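Local atomic coordinates of porin (Pseudomonas aeruginosa, PDB entry 3T24), a protein that forms a beta-barrel channel in the bacterial outer membrane and, as a member of the OprD family, probably admits small carboxylate-bearing solutes. Residues A[209-214]-A[219-224]; A[177-182]-A[285-290]; A[133-138]-A[289-294]; A[243-248]-A[253-258]. One frame throughout, in Å; residues are numbered along the deposited sequence.

Interaction 1: residues A[209-214]-A[219-224]. With C8E ((hydroxyethyloxy)tri(ethyloxy)octane), chain J.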
# COMPACT_ATOMS: atom_id res chain seq x y z
N TYR A 209 17.54 4.41 -1.81
CA TYR A 209 18.07 3.08 -1.58
C TYR A 209 17.48 2.56 -0.25
O TYR A 209 17.61 3.19 0.79
CB TYR A 209 19.61 3.13 -1.57
CG TYR A 209 20.31 1.83 -1.25
CD1 TYR A 209 20.60 0.92 -2.25
CD2 TYR A 209 20.70 1.53 0.04
CE1 TYR A 209 21.25 -0.27 -1.97
CE2 TYR A 209 21.35 0.35 0.33
CZ TYR A 209 21.62 -0.55 -0.68
OH TYR A 209 22.27 -1.73 -0.40
N HIS A 210 16.80 1.43 -0.30
CA HIS A 210 16.16 0.89 0.89
C HIS A 210 16.49 -0.58 1.05
O HIS A 210 16.53 -1.33 0.07
CB HIS A 210 14.63 1.10 0.84
CG HIS A 210 14.24 2.54 0.96
ND1 HIS A 210 13.93 3.12 2.17
CD2 HIS A 210 14.17 3.52 0.03
CE1 HIS A 210 13.66 4.40 1.98
NE2 HIS A 210 13.81 4.67 0.69
N TYR A 211 16.70 -0.97 2.30
CA TYR A 211 16.95 -2.34 2.71
C TYR A 211 15.88 -2.81 3.69
O TYR A 211 15.51 -2.09 4.62
CB TYR A 211 18.30 -2.40 3.41
CG TYR A 211 18.64 -3.73 4.05
CD1 TYR A 211 19.23 -4.76 3.30
CD2 TYR A 211 18.43 -3.94 5.41
CE1 TYR A 211 19.58 -5.97 3.89
CE2 TYR A 211 18.77 -5.15 6.01
CZ TYR A 211 19.35 -6.16 5.24
OH TYR A 211 19.70 -7.35 5.82
N GLY A 212 15.42 -4.03 3.50
CA GLY A 212 14.52 -4.67 4.43
C GLY A 212 14.85 -6.15 4.61
O GLY A 212 15.16 -6.85 3.64
N LYS A 213 14.77 -6.63 5.84
CA LYS A 213 14.98 -8.03 6.12
C LYS A 213 13.91 -8.62 7.03
O LYS A 213 13.81 -8.27 8.20
CB LYS A 213 16.37 -8.26 6.72
CG LYS A 213 16.68 -9.73 6.97
CD LYS A 213 18.00 -9.89 7.71
CE LYS A 213 17.87 -10.95 8.77
NZ LYS A 213 18.94 -10.84 9.78
N LEU A 214 13.10 -9.52 6.49
CA LEU A 214 12.18 -10.27 7.32
C LEU A 214 12.94 -11.50 7.80
O LEU A 214 13.21 -12.43 7.03
CB LEU A 214 10.93 -10.66 6.54
CG LEU A 214 9.83 -11.37 7.33
CD1 LEU A 214 9.31 -10.48 8.52
CD2 LEU A 214 8.67 -11.82 6.42
N LYS A 219 15.92 -11.07 2.38
CA LYS A 219 16.56 -9.76 2.40
C LYS A 219 16.20 -9.11 1.09
O LYS A 219 16.12 -9.76 0.05
CB LYS A 219 18.08 -9.89 2.45
CG LYS A 219 18.62 -10.85 3.45
CD LYS A 219 20.13 -10.72 3.55
CE LYS A 219 20.76 -12.04 3.91
NZ LYS A 219 20.60 -13.02 2.79
N GLN A 220 16.04 -7.79 1.11
CA GLN A 220 15.66 -7.10 -0.10
C GLN A 220 16.36 -5.75 -0.15
O GLN A 220 16.43 -5.04 0.86
CB GLN A 220 14.16 -6.92 -0.12
CG GLN A 220 13.60 -6.24 -1.37
CD GLN A 220 12.08 -6.19 -1.32
OE1 GLN A 220 11.50 -5.22 -0.83
NE2 GLN A 220 11.43 -7.25 -1.79
N HIS A 221 16.91 -5.43 -1.32
CA HIS A 221 17.47 -4.12 -1.61
C HIS A 221 16.57 -3.49 -2.66
O HIS A 221 16.30 -4.10 -3.70
CB HIS A 221 18.91 -4.23 -2.14
CG HIS A 221 19.85 -4.86 -1.16
ND1 HIS A 221 20.81 -4.15 -0.49
CD2 HIS A 221 19.96 -6.14 -0.72
CE1 HIS A 221 21.48 -4.95 0.32
NE2 HIS A 221 20.98 -6.17 0.19
N TYR A 222 16.09 -2.29 -2.38
CA TYR A 222 15.20 -1.60 -3.29
C TYR A 222 15.86 -0.33 -3.77
O TYR A 222 16.24 0.51 -2.95
CB TYR A 222 13.87 -1.26 -2.61
CG TYR A 222 12.69 -1.42 -3.52
CD1 TYR A 222 11.77 -2.46 -3.32
CD2 TYR A 222 12.50 -0.56 -4.58
CE1 TYR A 222 10.69 -2.62 -4.16
CE2 TYR A 222 11.43 -0.72 -5.45
CZ TYR A 222 10.52 -1.76 -5.23
OH TYR A 222 9.45 -1.91 -6.08
N LEU A 223 16.01 -0.16 -5.07
CA LEU A 223 16.53 1.10 -5.59
C LEU A 223 15.44 1.85 -6.31
O LEU A 223 14.62 1.27 -7.00
CB LEU A 223 17.72 0.87 -6.53
CG LEU A 223 19.09 0.54 -5.94
CD1 LEU A 223 19.07 -0.82 -5.28
CD2 LEU A 223 20.14 0.58 -7.03
N GLY A 224 15.42 3.16 -6.14
CA GLY A 224 14.43 3.99 -6.78
C GLY A 224 15.02 5.25 -7.37
O GLY A 224 16.06 5.74 -6.93
C1 C8E J . 17.54 -2.33 14.19
C2 C8E J . 17.46 -1.79 12.76
C3 C8E J . 18.44 -2.52 11.85
C4 C8E J . 18.69 -1.82 10.52
C5 C8E J . 19.58 -2.66 9.59
C6 C8E J . 20.95 -2.03 9.29
C7 C8E J . 21.56 -2.51 7.96
C8 C8E J . 22.68 -3.55 8.09
O9 C8E J . 22.66 -4.47 6.99
C10 C8E J . 23.45 -4.09 5.85
C11 C8E J . 22.57 -3.53 4.73
O12 C8E J . 22.09 -2.25 5.12
C13 C8E J . 21.65 -1.41 4.06
C14 C8E J . 22.19 0.02 4.21
O15 C8E J . 21.19 0.97 4.54
C16 C8E J . 21.00 1.99 3.58
C17 C8E J . 21.36 3.37 4.13
O18 C8E J . 21.14 4.39 3.16

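Interaction 2: residues A[177-182]-A[285-290]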
# COMPACT_ATOMS: atom_id res chain seq x y z
N GLY A 177 -0.50 -18.43 -5.21
CA GLY A 177 -0.55 -18.21 -6.65
C GLY A 177 0.60 -18.94 -7.35
O GLY A 177 0.94 -20.06 -7.01
N LYS A 178 1.23 -18.28 -8.31
CA LYS A 178 2.40 -18.88 -8.94
C LYS A 178 3.67 -18.11 -8.57
O LYS A 178 4.61 -18.04 -9.36
CB LYS A 178 2.19 -18.92 -10.46
CG LYS A 178 1.00 -19.76 -10.88
CD LYS A 178 1.21 -21.22 -10.48
CE LYS A 178 0.07 -22.08 -11.00
NZ LYS A 178 0.31 -23.49 -10.71
N ARG A 179 3.68 -17.53 -7.37
CA ARG A 179 4.85 -16.81 -6.84
C ARG A 179 5.96 -17.81 -6.62
O ARG A 179 7.15 -17.49 -6.71
CB ARG A 179 4.53 -16.09 -5.51
CG ARG A 179 3.54 -14.94 -5.63
CD ARG A 179 3.23 -14.27 -4.29
NE ARG A 179 2.33 -13.12 -4.46
CZ ARG A 179 1.02 -13.22 -4.31
NH1 ARG A 179 0.49 -14.39 -3.99
NH2 ARG A 179 0.23 -12.18 -4.48
N GLN A 180 5.55 -19.02 -6.29
CA GLN A 180 6.50 -20.09 -6.20
C GLN A 180 7.49 -19.85 -5.02
O GLN A 180 8.63 -20.33 -4.97
CB GLN A 180 7.13 -20.15 -7.57
CG GLN A 180 8.55 -20.23 -7.60
CD GLN A 180 8.98 -21.62 -7.47
OE1 GLN A 180 8.19 -22.50 -7.10
NE2 GLN A 180 10.23 -21.86 -7.75
N ILE A 181 7.00 -19.08 -4.05
CA ILE A 181 7.72 -18.88 -2.80
C ILE A 181 7.49 -20.05 -1.84
O ILE A 181 6.37 -20.42 -1.52
CB ILE A 181 7.33 -17.58 -2.13
CG1 ILE A 181 7.87 -16.41 -2.95
CG2 ILE A 181 7.83 -17.57 -0.71
CD1 ILE A 181 7.22 -15.12 -2.63
N VAL A 182 8.58 -20.65 -1.40
CA VAL A 182 8.49 -21.84 -0.60
C VAL A 182 9.26 -21.63 0.68
O VAL A 182 10.41 -21.19 0.68
CB VAL A 182 9.03 -23.11 -1.37
CG1 VAL A 182 9.15 -24.28 -0.44
CG2 VAL A 182 8.10 -23.46 -2.53
N PHE A 285 8.00 -11.57 -6.54
CA PHE A 285 8.35 -10.52 -5.57
C PHE A 285 8.11 -10.88 -4.09
O PHE A 285 7.12 -11.53 -3.75
CB PHE A 285 7.57 -9.26 -5.91
CG PHE A 285 8.02 -8.04 -5.15
CD1 PHE A 285 9.30 -7.55 -5.31
CD2 PHE A 285 7.14 -7.37 -4.30
CE1 PHE A 285 9.72 -6.41 -4.61
CE2 PHE A 285 7.54 -6.24 -3.62
CZ PHE A 285 8.83 -5.75 -3.77
N ALA A 286 9.03 -10.47 -3.23
CA ALA A 286 8.93 -10.75 -1.78
C ALA A 286 8.37 -9.56 -0.99
O ALA A 286 8.92 -8.44 -1.06
CB ALA A 286 10.28 -11.16 -1.22
N TYR A 287 7.30 -9.79 -0.23
CA TYR A 287 6.75 -8.75 0.66
C TYR A 287 5.94 -9.30 1.82
O TYR A 287 5.39 -10.40 1.73
CB TYR A 287 5.96 -7.67 -0.11
CG TYR A 287 4.72 -8.16 -0.88
CD1 TYR A 287 3.44 -7.79 -0.48
CD2 TYR A 287 4.85 -8.94 -2.01
CE1 TYR A 287 2.32 -8.20 -1.19
CE2 TYR A 287 3.74 -9.36 -2.74
CZ TYR A 287 2.47 -8.98 -2.32
OH TYR A 287 1.35 -9.40 -3.03
N ILE A 288 5.89 -8.55 2.93
CA ILE A 288 5.21 -9.01 4.14
C ILE A 288 3.77 -9.39 3.82
O ILE A 288 3.06 -8.67 3.12
CB ILE A 288 5.26 -7.96 5.31
CG1 ILE A 288 6.71 -7.78 5.78
CG2 ILE A 288 4.40 -8.39 6.50
CD1 ILE A 288 7.00 -6.40 6.33
N ASN A 289 3.37 -10.55 4.33
CA ASN A 289 2.02 -11.02 4.11
C ASN A 289 1.01 -10.06 4.76
O ASN A 289 1.11 -9.77 5.94
CB ASN A 289 1.86 -12.42 4.70
CG ASN A 289 0.51 -13.01 4.39
OD1 ASN A 289 -0.02 -12.82 3.32
ND2 ASN A 289 -0.06 -13.69 5.35
N GLY A 290 0.05 -9.58 3.98
CA GLY A 290 -0.91 -8.61 4.45
C GLY A 290 -0.59 -7.22 3.95
O GLY A 290 -1.48 -6.39 3.81

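Interaction 3: residues A[133-138]-A[289-294]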
# COMPACT_ATOMS: atom_id res chain seq x y z
N LEU A 133 -10.23 -1.26 8.12
CA LEU A 133 -9.26 -0.82 9.09
C LEU A 133 -7.85 -1.07 8.55
O LEU A 133 -7.60 -2.07 7.87
CB LEU A 133 -9.47 -1.59 10.39
CG LEU A 133 -10.89 -1.57 10.99
CD1 LEU A 133 -10.94 -2.33 12.31
CD2 LEU A 133 -11.42 -0.15 11.18
N PRO A 134 -6.93 -0.16 8.83
CA PRO A 134 -5.54 -0.29 8.37
C PRO A 134 -4.80 -1.44 9.04
O PRO A 134 -5.08 -1.81 10.17
CB PRO A 134 -4.90 1.06 8.77
CG PRO A 134 -5.75 1.58 9.88
CD PRO A 134 -7.16 1.08 9.61
N GLN A 135 -3.88 -2.03 8.28
CA GLN A 135 -2.88 -2.92 8.83
C GLN A 135 -1.91 -2.05 9.63
O GLN A 135 -1.51 -0.98 9.16
CB GLN A 135 -2.15 -3.62 7.67
CG GLN A 135 -1.00 -4.54 8.05
CD GLN A 135 -0.22 -5.03 6.84
OE1 GLN A 135 0.08 -4.25 5.93
NE2 GLN A 135 0.10 -6.32 6.81
N THR A 136 -1.53 -2.47 10.83
CA THR A 136 -0.55 -1.73 11.61
C THR A 136 0.53 -2.67 12.13
O THR A 136 0.35 -3.88 12.11
CB THR A 136 -1.17 -1.05 12.85
OG1 THR A 136 -1.55 -2.06 13.80
CG2 THR A 136 -2.40 -0.19 12.47
N PHE A 137 1.62 -2.11 12.63
CA PHE A 137 2.74 -2.89 13.15
C PHE A 137 3.15 -2.41 14.53
O PHE A 137 2.88 -1.27 14.91
CB PHE A 137 3.93 -2.78 12.20
CG PHE A 137 3.71 -3.43 10.86
CD1 PHE A 137 3.07 -2.75 9.85
CD2 PHE A 137 4.11 -4.74 10.63
CE1 PHE A 137 2.84 -3.35 8.65
CE2 PHE A 137 3.89 -5.35 9.42
CZ PHE A 137 3.26 -4.65 8.42
N GLN A 138 3.82 -3.27 15.29
CA GLN A 138 4.43 -2.87 16.55
C GLN A 138 5.94 -2.89 16.39
O GLN A 138 6.51 -3.82 15.84
CB GLN A 138 4.02 -3.81 17.69
CG GLN A 138 2.52 -3.95 17.87
CD GLN A 138 1.87 -2.70 18.43
OE1 GLN A 138 2.34 -2.15 19.43
NE2 GLN A 138 0.81 -2.23 17.78
N ASN A 289 3.37 -10.55 4.33
CA ASN A 289 2.02 -11.02 4.11
C ASN A 289 1.01 -10.06 4.76
O ASN A 289 1.11 -9.77 5.94
CB ASN A 289 1.86 -12.42 4.70
CG ASN A 289 0.51 -13.01 4.39
OD1 ASN A 289 -0.02 -12.82 3.32
ND2 ASN A 289 -0.06 -13.69 5.35
N GLY A 290 0.05 -9.58 3.98
CA GLY A 290 -0.91 -8.61 4.45
C GLY A 290 -0.59 -7.22 3.95
O GLY A 290 -1.48 -6.39 3.81
N ALA A 291 0.68 -6.94 3.67
CA ALA A 291 1.01 -5.61 3.18
C ALA A 291 0.76 -5.54 1.68
O ALA A 291 0.44 -6.56 1.07
CB ALA A 291 2.45 -5.25 3.49
N ASP A 292 0.90 -4.35 1.12
CA ASP A 292 0.90 -4.12 -0.32
C ASP A 292 2.32 -4.16 -0.87
O ASP A 292 3.25 -3.60 -0.26
CB ASP A 292 0.36 -2.73 -0.66
CG ASP A 292 -1.09 -2.54 -0.28
OD1 ASP A 292 -1.75 -3.54 0.07
OD2 ASP A 292 -1.58 -1.38 -0.32
N PRO A 293 2.49 -4.75 -2.06
CA PRO A 293 3.84 -4.73 -2.60
C PRO A 293 4.01 -3.41 -3.29
O PRO A 293 3.12 -2.96 -3.98
CB PRO A 293 3.81 -5.85 -3.65
CG PRO A 293 2.40 -5.76 -4.19
CD PRO A 293 1.51 -5.25 -3.05
N TYR A 294 5.17 -2.80 -3.12
CA TYR A 294 5.45 -1.58 -3.81
C TYR A 294 5.84 -1.89 -5.26
O TYR A 294 7.02 -1.94 -5.58
CB TYR A 294 6.57 -0.86 -3.07
CG TYR A 294 6.81 0.54 -3.53
CD1 TYR A 294 5.77 1.49 -3.53
CD2 TYR A 294 8.07 0.95 -3.94
CE1 TYR A 294 5.99 2.80 -3.95
CE2 TYR A 294 8.31 2.26 -4.35
CZ TYR A 294 7.27 3.18 -4.36
OH TYR A 294 7.52 4.47 -4.79

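Interaction 4: residues A[243-248]-A[253-258]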
# COMPACT_ATOMS: atom_id res chain seq x y z
N TRP A 243 13.81 -0.87 -8.90
CA TRP A 243 14.48 -2.15 -9.06
C TRP A 243 14.79 -2.74 -7.71
O TRP A 243 15.38 -2.09 -6.86
CB TRP A 243 15.77 -1.99 -9.87
CG TRP A 243 16.40 -3.28 -10.20
CD1 TRP A 243 16.09 -4.10 -11.26
CD2 TRP A 243 17.44 -3.94 -9.47
NE1 TRP A 243 16.89 -5.22 -11.23
CE2 TRP A 243 17.73 -5.14 -10.15
CE3 TRP A 243 18.16 -3.61 -8.33
CZ2 TRP A 243 18.70 -6.03 -9.71
CZ3 TRP A 243 19.13 -4.49 -7.89
CH2 TRP A 243 19.39 -5.69 -8.57
N ALA A 244 14.39 -3.99 -7.49
CA ALA A 244 14.56 -4.61 -6.19
C ALA A 244 15.14 -6.00 -6.35
O ALA A 244 14.70 -6.78 -7.19
CB ALA A 244 13.22 -4.70 -5.46
N ARG A 245 16.13 -6.30 -5.52
CA ARG A 245 16.72 -7.62 -5.45
C ARG A 245 16.30 -8.21 -4.11
O ARG A 245 16.54 -7.61 -3.05
CB ARG A 245 18.25 -7.51 -5.58
CG ARG A 245 19.03 -8.80 -5.36
CD ARG A 245 18.44 -9.89 -6.22
NE ARG A 245 19.26 -11.09 -6.32
CZ ARG A 245 18.75 -12.31 -6.49
NH1 ARG A 245 17.44 -12.46 -6.57
NH2 ARG A 245 19.55 -13.37 -6.57
N SER A 246 15.65 -9.37 -4.16
CA SER A 246 15.26 -10.07 -2.94
C SER A 246 15.97 -11.40 -2.93
O SER A 246 16.13 -12.03 -3.97
CB SER A 246 13.75 -10.28 -2.85
OG SER A 246 13.02 -9.11 -3.17
N THR A 247 16.38 -11.84 -1.74
CA THR A 247 17.21 -13.01 -1.62
C THR A 247 16.76 -13.71 -0.34
O THR A 247 16.15 -13.09 0.53
CB THR A 247 18.67 -12.57 -1.55
OG1 THR A 247 19.44 -13.33 -2.48
CG2 THR A 247 19.26 -12.70 -0.16
N ASP A 248 17.01 -15.01 -0.22
CA ASP A 248 16.47 -15.72 0.93
C ASP A 248 17.29 -15.48 2.21
O ASP A 248 18.40 -14.99 2.14
CB ASP A 248 16.40 -17.21 0.62
CG ASP A 248 17.72 -17.87 0.76
OD1 ASP A 248 18.06 -18.26 1.90
OD2 ASP A 248 18.44 -17.96 -0.26
N ASN A 253 13.06 -19.99 -0.20
CA ASN A 253 13.75 -20.13 -1.49
C ASN A 253 13.68 -18.82 -2.25
O ASN A 253 13.94 -18.78 -3.46
CB ASN A 253 13.13 -21.24 -2.34
CG ASN A 253 11.72 -20.88 -2.83
OD1 ASN A 253 11.04 -20.03 -2.22
ND2 ASN A 253 11.28 -21.52 -3.92
N VAL A 254 13.31 -17.76 -1.55
CA VAL A 254 13.16 -16.46 -2.18
C VAL A 254 14.37 -16.10 -3.05
O VAL A 254 15.51 -16.18 -2.60
CB VAL A 254 12.89 -15.33 -1.14
CG1 VAL A 254 13.14 -13.95 -1.76
CG2 VAL A 254 11.46 -15.44 -0.58
N ASP A 255 14.11 -15.70 -4.28
CA ASP A 255 15.16 -15.33 -5.21
C ASP A 255 14.53 -14.54 -6.36
O ASP A 255 13.96 -15.12 -7.30
CB ASP A 255 15.87 -16.57 -5.74
CG ASP A 255 16.70 -16.28 -6.98
OD1 ASP A 255 17.44 -15.28 -6.95
OD2 ASP A 255 16.57 -17.04 -7.97
N ASN A 256 14.60 -13.22 -6.28
CA ASN A 256 13.81 -12.40 -7.18
C ASN A 256 14.46 -11.08 -7.52
O ASN A 256 15.07 -10.42 -6.66
CB ASN A 256 12.42 -12.15 -6.56
CG ASN A 256 11.57 -11.14 -7.36
OD1 ASN A 256 11.46 -9.96 -7.00
ND2 ASN A 256 10.94 -11.62 -8.41
N LYS A 257 14.32 -10.70 -8.78
CA LYS A 257 14.61 -9.34 -9.17
C LYS A 257 13.33 -8.76 -9.77
O LYS A 257 12.63 -9.43 -10.52
CB LYS A 257 15.76 -9.29 -10.18
CG LYS A 257 16.91 -10.20 -9.80
CD LYS A 257 18.12 -10.01 -10.72
CE LYS A 257 19.28 -10.92 -10.32
NZ LYS A 257 18.94 -12.37 -10.43
N ALA A 258 13.02 -7.53 -9.40
CA ALA A 258 11.79 -6.92 -9.85
C ALA A 258 12.09 -5.58 -10.47
O ALA A 258 12.33 -4.60 -9.77
CB ALA A 258 10.84 -6.74 -8.68
O HOH W 1 12.94 -8.39 -5.59

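Interaction 1: residues A[209-214]-A[219-224]
Tyr209 and Tyr211 face His221 and Leu223 across an antiparallel hairpin of the OprD-type barrel wall, strands 205-214 and 218-230, whose segments run at 163° to each other. Backbone bonds come in two reciprocal pairs: His210 with Tyr222, where Tyr222 N reaches His210 O at 2.7 Å, and Gly212 with Gln220. Alternating with them are the non-hydrogen-bonded pairs, Tyr211-His221 in the middle, their side chains on the face that carries the tyrosines. In the aromatic cluster formed there, the edge of Tyr211 is turned to the face of His221 in a T-shaped pair, centroids 5.3 Å apart, with CD1 of Tyr211 above the rim of the imidazole. Apolar contact continues along the row, Tyr209 CD1 lying 3.8 Å from Leu223 CD1. A detergent molecule, C8E, lies against the two tyrosines, consistent with a lipid-facing wall: its C11 sits over the centre of the Tyr211 ring, while C16 comes to the Tyr209 edge, 3.6 Å from CD2. With CG of Tyr209 anti to its amide nitrogen (chi1 177°), the phenol lies alongside the imidazole, and His221 ND1 donates in its own ring plane to Tyr209 OH at 2.8 Å.

Interaction 2: residues A[177-182]-A[285-290]
Arg179 and Tyr287 meet where two loops of this porin barrel come together. Residues 177-182 belong to the loop that joins strand 150-161 to strand 192-200, and residues 285-290 to the one between strands 270-280 and 310-319. Neither segment is helix or strand, and the contact is small, burying 136 Å² in all. In the first shell the two long side chains cross at about a right angle, the guanidinium plane turned 69° from the phenol ring. Only the end of each takes part, Arg179 NH2 standing 3.3 Å from Tyr287 OH. The second touch is a van der Waals one: the terminal methyl CD1 of Ile181 rests 3.8 Å from the carbonyl oxygen O of Phe285.

What gathers the polar ends is Asp303, whose OD2 forms a salt bridge with Arg179 NH2 and a hydrogen bond with Tyr287 OH. The carboxylate thus holds both groups by one oxygen and would be expected to offset the arginine's charge. Arg179 gets there with a chain extended from CG to NE, whereas Tyr287 carries CG between its backbone N and carbonyl carbon (chi1 61°), which brings the end of its ring nearer to 177-182.

Further out, other partners fix the loops. The backbone of Arg179 bonds to Gly284 and that of Tyr287 to Thr174, and the side-chain NE2 of Gln180 reaches the carbonyl of Asp282. Phe285 turns its ring from 177-182 toward the barrel strands, packing on Tyr222, Ala244 and Ala258. Beside it, Ala286 O accepts a hydrogen bond from Gln220 NE2.

Interaction 3: residues A[133-138]-A[289-294]
The backbones of 133-138 and 289-294 stay apart, Gln135 CA and Ala291 CA being 7.4 Å from each other, so a single long side chain spans the distance. Gln135 supplies it: CG stands anti to the backbone N (chi1 177°) and the chain runs on extended, carrying the carboxamide to the Gly290-Ala291 peptide. Gln135 NE2 comes against the peptide carbon, 3.1 Å from Gly290 C, and OE1 lies beside the next residue, 3.2 Å from Ala291 CA. No hydrogen bond crosses between the segments; the amide packs against the peptide. Its polar needs are met by others, OE1 accepting from the backbone N of Asn128 and NE2 donating to Gln162 OE1. Gln162 is shared, since its NE2 also bonds to Asn289 O, which ties both sides of the contact to one residue. The contact joins two pieces of chain folded inward from the porin barrel wall, and its centre lies about 7 Å from the centre of the chain. Here 289-294, in the loop between strands 270-280 and 310-319, meets the residue just ahead of strand 136-138; that short strand pairs antiparallel with 150-161, and Gln135 also touches Val160 on it.

Interaction 4: residues A[243-248]-A[253-258]
Arg245 reaches over its neighbour strand to Asp255 and Lys257, all on one face of the antiparallel hairpin that strands 235-248 and 255-267 contribute to the porin barrel. A bend at chi2 (51°) folds the arginine across the strand. Its guanidinium then meets the carboxylate end-on, NH1 and NH2 both donating to OD1 of Asp255 at 2.8 and 2.9 Å. OD1 lies in the guanidinium plane, yet the carboxylate is turned 68° from it, and the other oxygen, OD2, is bonded to Asp282 N. Lys257 crosses Arg245 obliquely and sets NZ over the centre of one guanidinium face, 3.9 Å from CZ; Asp255 probably eases this meeting of like charges. The lysine chain lies beside Trp243, CD nearest the indole at CZ2. NH1 has another acceptor, Asn256 O, approached from well above its carbonyl plane. That oxygen also takes Ser246 N, in a nearly straight bond of 177° that forms part of the strand ladder. On the reverse face are Ala244, Ser246, Asn256 and Ala258. Ser246 OG is bonded to Gln220, and Asn256 ND2 to the Thr283 carbonyl. Between the two polar side chains sits a water 2.6 Å from Asn256 OD1.

From the N terminus, 133-138 comes first and waits for 289-294, so interaction 3 closes the longest loop. Next is 177-182, whose partner 285-290 makes interaction 2; the two contacts end on one continuous piece of chain and share Asn289 and Gly290. Within both spans lie two hairpins in series, interaction 1 and then interaction 4, on neighbouring wall strands: Leu223 N bonds to Trp243 O, joining strands 218-230 and 235-248. The piece 285-294 connects wall and interior. Phe285 packs on Pro293, Tyr222 OH bonds to Tyr294 O, and Asn253 bonds to Gln180 and Val182, tying the second hairpin to the loop 177-182. Interactions 3 and 4 do not touch.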